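Local structure of protein GH61E (Thielavia terrestris, 3EJA) at residues P5-G10 with Q14-A19; V121-C126 with A157-T162. The protein probably cleaves cellulose and related polysaccharides by oxidation, as a copper-dependent lytic polysaccharide monooxygenase of family AA9, here with magnesium in the metal site. All blocks are in the same frame, centred on the assembly; numbering follows the deposited sequence. Where two conformers were deposited one is given.

Near the N terminus, strand 3-7 runs into a tight turn. Interaction 1 closes a short loop there, with three residues between its segments, and lays 14-19 back beside 5-10. It is complete well before interaction 2 opens, so the two follow in series and neither nest nor cross. Interaction 2 closes a longer excursion that includes strand 130-140 and the start of strand 151-162. It joins the two sheets of the beta sandwich, since 121-126 leaves an outer strand of one and 157-162 belongs to the other. The contacts meet at 157-162: the backbone of Gln-15 hydrogen-bonds to that of Gln-158, and the side chains of Val-7 and Gln-15's neighbour Val-16 pack on Ala-157.

Interaction 1: P5-G10 with Q14-A19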
# COMPACT_ATOMS: atom_id res chain seq x y z
N PRO A 5 6.51 -0.47 9.35
CA PRO A 5 6.21 0.10 10.67
C PRO A 5 6.31 1.64 10.82
O PRO A 5 5.78 2.18 11.80
CB PRO A 5 7.25 -0.57 11.57
CG PRO A 5 8.47 -0.74 10.67
CD PRO A 5 7.91 -0.93 9.25
N ARG A 6 6.96 2.32 9.88
CA ARG A 6 7.34 3.72 10.07
C ARG A 6 7.25 4.57 8.81
O ARG A 6 7.47 4.08 7.69
CB ARG A 6 8.80 3.82 10.56
CG ARG A 6 9.11 3.21 11.90
CD ARG A 6 10.61 3.26 12.23
NE ARG A 6 11.37 2.25 11.50
CZ ARG A 6 12.35 2.51 10.63
NH1 ARG A 6 12.72 3.76 10.37
NH2 ARG A 6 12.97 1.51 10.02
N VAL A 7 6.98 5.86 9.00
CA VAL A 7 7.08 6.85 7.94
C VAL A 7 8.05 7.96 8.36
O VAL A 7 8.15 8.28 9.55
CB VAL A 7 5.70 7.45 7.53
CG1 VAL A 7 4.93 6.47 6.65
CG2 VAL A 7 4.88 7.87 8.76
N ASN A 8 8.75 8.52 7.37
CA ASN A 8 9.78 9.54 7.61
C ASN A 8 10.69 9.23 8.81
O ASN A 8 11.29 8.15 8.88
CB ASN A 8 9.16 10.94 7.70
CG ASN A 8 8.66 11.44 6.37
OD1 ASN A 8 8.59 10.69 5.40
ND2 ASN A 8 8.29 12.72 6.30
N ASP A 9 10.75 10.15 9.77
CA ASP A 9 11.64 10.02 10.94
C ASP A 9 10.92 9.48 12.19
O ASP A 9 11.48 9.48 13.30
CB ASP A 9 12.26 11.38 11.27
CG ASP A 9 11.22 12.42 11.66
OD1 ASP A 9 10.08 12.38 11.13
OD2 ASP A 9 11.54 13.29 12.49
N GLY A 10 9.69 9.02 12.02
CA GLY A 10 8.88 8.53 13.13
C GLY A 10 9.29 7.16 13.63
O GLY A 10 10.00 6.42 12.95
N GLN A 14 4.08 4.90 15.15
CA GLN A 14 3.81 6.21 15.73
C GLN A 14 2.79 6.99 14.89
O GLN A 14 1.77 7.44 15.41
CB GLN A 14 5.09 7.00 15.94
CG GLN A 14 4.87 8.32 16.65
CD GLN A 14 6.16 9.03 16.97
OE1 GLN A 14 7.21 8.74 16.38
NE2 GLN A 14 6.10 9.97 17.91
N GLN A 15 3.09 7.13 13.60
CA GLN A 15 2.15 7.70 12.63
C GLN A 15 1.53 6.60 11.78
O GLN A 15 0.73 6.87 10.89
CB GLN A 15 2.85 8.75 11.74
CG GLN A 15 3.34 10.00 12.49
CD GLN A 15 4.74 9.82 13.07
OE1 GLN A 15 5.48 8.90 12.71
NE2 GLN A 15 5.11 10.73 13.98
N VAL A 16 1.92 5.35 12.05
CA VAL A 16 1.41 4.18 11.32
C VAL A 16 0.51 3.34 12.25
O VAL A 16 0.92 2.98 13.35
CB VAL A 16 2.57 3.29 10.76
CG1 VAL A 16 2.02 2.06 10.05
CG2 VAL A 16 3.45 4.10 9.81
N ARG A 17 -0.71 3.05 11.81
CA ARG A 17 -1.61 2.20 12.60
C ARG A 17 -0.99 0.81 12.80
O ARG A 17 -0.47 0.21 11.84
CB ARG A 17 -3.00 2.09 11.95
CG ARG A 17 -3.68 3.46 11.76
CD ARG A 17 -5.09 3.32 11.23
NE ARG A 17 -5.85 4.57 11.38
CZ ARG A 17 -7.15 4.69 11.13
NH1 ARG A 17 -7.84 3.64 10.70
NH2 ARG A 17 -7.75 5.86 11.30
N LYS A 18 -1.00 0.34 14.04
CA LYS A 18 -0.28 -0.88 14.41
C LYS A 18 -0.85 -2.08 13.68
O LYS A 18 -1.99 -2.51 13.92
CB LYS A 18 -0.29 -1.11 15.94
CG LYS A 18 0.56 -2.31 16.38
CD LYS A 18 0.43 -2.61 17.87
CE LYS A 18 1.60 -2.05 18.67
NZ LYS A 18 1.44 -2.26 20.16
N ALA A 19 -0.07 -2.61 12.74
CA ALA A 19 -0.52 -3.73 11.94
C ALA A 19 -0.58 -4.99 12.80
O ALA A 19 0.17 -5.14 13.77
CB ALA A 19 0.39 -3.93 10.73
O HOH W 1 5.87 6.21 12.08
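A type II' beta turn from Val-7 to Gly-10 ends strand 3-7, and the returning loop places Gln-15 and Val-16 against it. Within the turn, Gly-10 N hydrogen-bonds to Val-7 O at 3.0 Å. No direct hydrogen bond joins the two segments. A water does the bridging: it accepts from Val-7 N at 3.3 Å and donates to Gln-15 OE1 at 2.8 Å. The Gln-15 chain is bent at its second torsion (chi2 87°), which brings the amide round to Gly-10, at the end of the turn, and to the water. OE1 therefore also lies 3.4 Å from Gly-10 CA. Gln-14 has an extended chain, and its OE1 comes 3.7 Å from the same Gly-10 CA while hydrogen-bonding to Ala-11 N.

Strand 3-7 is an outer strand of the three-stranded sheet of this AA9 beta sandwich, and the loop runs along the edge of the strand that faces away from 57-63. Val-7 CG2 meets the aliphatic root of Gln-15, 3.7 Å from CB. Val-16 straddles the Pro-5 carbonyl, with CB and CG2 each 3.6 Å from Pro-5 O. Its CG2 also faces Val-7 CG2 at 4.2 Å. Both valines rest on Tyr-60 of strand 57-63 and Ala-157 of strand 151-162.

Interaction 2: V121-C126 with A157-T162; sequences VPIPPC and AQLSVT
Ile-123 points into the protein and meets two side chains of segment 157-162, Leu-159 and Val-161, each with a different branch. Its longer branch runs towards Leu-159, and the two side chains reach toward each other tip to tip. The end methyl CD1 of Ile-123 lies 4.0 Å from CD2 of Leu-159. The shorter branch serves Val-161. Ile-123 CG2 is 4.3 Å from Val-161 CG1 and 4.4 Å from Val-161 CG2, so this methyl faces both methyls of the valine. The first torsion of Ile-123 (chi1 -50°) sets this division. It puts CG1 beside the backbone N and CG2 opposite it, so the branches diverge over the strand.

The fold is a beta sandwich of the fibronectin type III kind. Residues 121-122 end outer strand 118-122 of the three-stranded sheet, and Ile-123 is the first residue beyond it. Segment 157-162 ends strand 151-162 of the facing five-stranded sheet. The contact is made by side chains alone, with no hydrogen bond across it. The nearest CA atoms, of Ile-123 and Val-161, are 8.6 Å apart, too far for paired strands, so side chains have to bridge the gap.

Leu-159 and Val-161 are two residues apart on an extended strand, so both turn the same way, towards Ile-123. Leu-159 CD2 is 4.5 Å from Val-161 CG2. Met-76 of strand 72-78 touches both Ile-123 and Leu-159, and Leu-134 of strand 130-140 lies against Leu-159. The backbone of Ile-123 hydrogen-bonds to Gly-55 and Ser-56. Further along, the segment ends at Cys-126, in a disulfide with Cys-208 at the C terminus.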
# COMPACT_ATOMS: atom_id res chain seq x y z
N VAL A 121 7.51 7.80 -1.60
CA VAL A 121 6.10 7.89 -2.00
C VAL A 121 5.76 9.31 -2.41
O VAL A 121 5.74 10.21 -1.56
CB VAL A 121 5.11 7.45 -0.89
CG1 VAL A 121 3.69 7.34 -1.45
CG2 VAL A 121 5.54 6.13 -0.26
N PRO A 122 5.48 9.51 -3.71
CA PRO A 122 5.12 10.84 -4.20
C PRO A 122 3.69 11.20 -3.78
O PRO A 122 2.74 10.50 -4.12
CB PRO A 122 5.22 10.69 -5.72
CG PRO A 122 4.87 9.22 -5.97
CD PRO A 122 5.43 8.48 -4.77
N ILE A 123 3.55 12.27 -3.01
CA ILE A 123 2.22 12.79 -2.70
C ILE A 123 1.83 13.71 -3.86
O ILE A 123 2.51 14.72 -4.09
CB ILE A 123 2.18 13.55 -1.35
CG1 ILE A 123 2.81 12.72 -0.22
CG2 ILE A 123 0.75 13.99 -1.01
CD1 ILE A 123 2.10 11.37 0.09
N PRO A 124 0.75 13.36 -4.59
CA PRO A 124 0.38 14.15 -5.77
C PRO A 124 0.15 15.62 -5.40
O PRO A 124 -0.44 15.89 -4.35
CB PRO A 124 -0.92 13.48 -6.26
CG PRO A 124 -0.86 12.10 -5.73
CD PRO A 124 -0.18 12.22 -4.39
N PRO A 125 0.64 16.55 -6.23
CA PRO A 125 0.51 17.98 -5.94
C PRO A 125 -0.93 18.52 -6.06
O PRO A 125 -1.28 19.50 -5.39
CB PRO A 125 1.43 18.64 -6.97
CG PRO A 125 1.49 17.68 -8.10
CD PRO A 125 1.40 16.32 -7.47
N CYS A 126 -1.75 17.88 -6.89
CA CYS A 126 -3.05 18.44 -7.27
C CYS A 126 -4.24 17.99 -6.41
O CYS A 126 -5.34 18.51 -6.57
CB CYS A 126 -3.34 18.13 -8.75
SG CYS A 126 -3.56 16.37 -9.07
N ALA A 157 -0.58 4.62 7.13
CA ALA A 157 -0.07 5.78 7.87
C ALA A 157 -1.12 6.89 7.89
O ALA A 157 -1.94 6.98 6.97
CB ALA A 157 1.23 6.28 7.25
N GLN A 158 -1.06 7.72 8.93
CA GLN A 158 -1.97 8.87 9.08
C GLN A 158 -1.25 10.16 8.69
O GLN A 158 -0.21 10.50 9.26
CB GLN A 158 -2.51 8.94 10.51
CG GLN A 158 -3.29 7.66 10.91
CD GLN A 158 -3.83 7.64 12.34
OE1 GLN A 158 -4.65 6.78 12.67
NE2 GLN A 158 -3.38 8.56 13.19
N LEU A 159 -1.81 10.85 7.70
CA LEU A 159 -1.22 12.06 7.11
C LEU A 159 -2.13 13.28 7.25
O LEU A 159 -3.36 13.17 7.21
CB LEU A 159 -0.94 11.82 5.61
CG LEU A 159 0.43 11.28 5.16
CD1 LEU A 159 0.88 10.08 5.98
CD2 LEU A 159 0.43 10.96 3.65
N SER A 160 -1.49 14.44 7.41
CA SER A 160 -2.15 15.72 7.21
C SER A 160 -1.49 16.42 6.03
O SER A 160 -0.33 16.84 6.13
CB SER A 160 -2.07 16.59 8.47
OG SER A 160 -2.66 17.85 8.25
N VAL A 161 -2.22 16.52 4.92
CA VAL A 161 -1.71 17.10 3.68
C VAL A 161 -2.18 18.55 3.52
O VAL A 161 -3.37 18.84 3.59
CB VAL A 161 -2.14 16.25 2.45
CG1 VAL A 161 -1.67 16.89 1.14
CG2 VAL A 161 -1.61 14.82 2.57
N THR A 162 -1.22 19.45 3.32
CA THR A 162 -1.52 20.87 3.12
C THR A 162 -1.03 21.33 1.75
O THR A 162 -0.24 20.64 1.11
CB THR A 162 -0.89 21.75 4.22
OG1 THR A 162 0.53 21.56 4.24
CG2 THR A 162 -1.45 21.38 5.60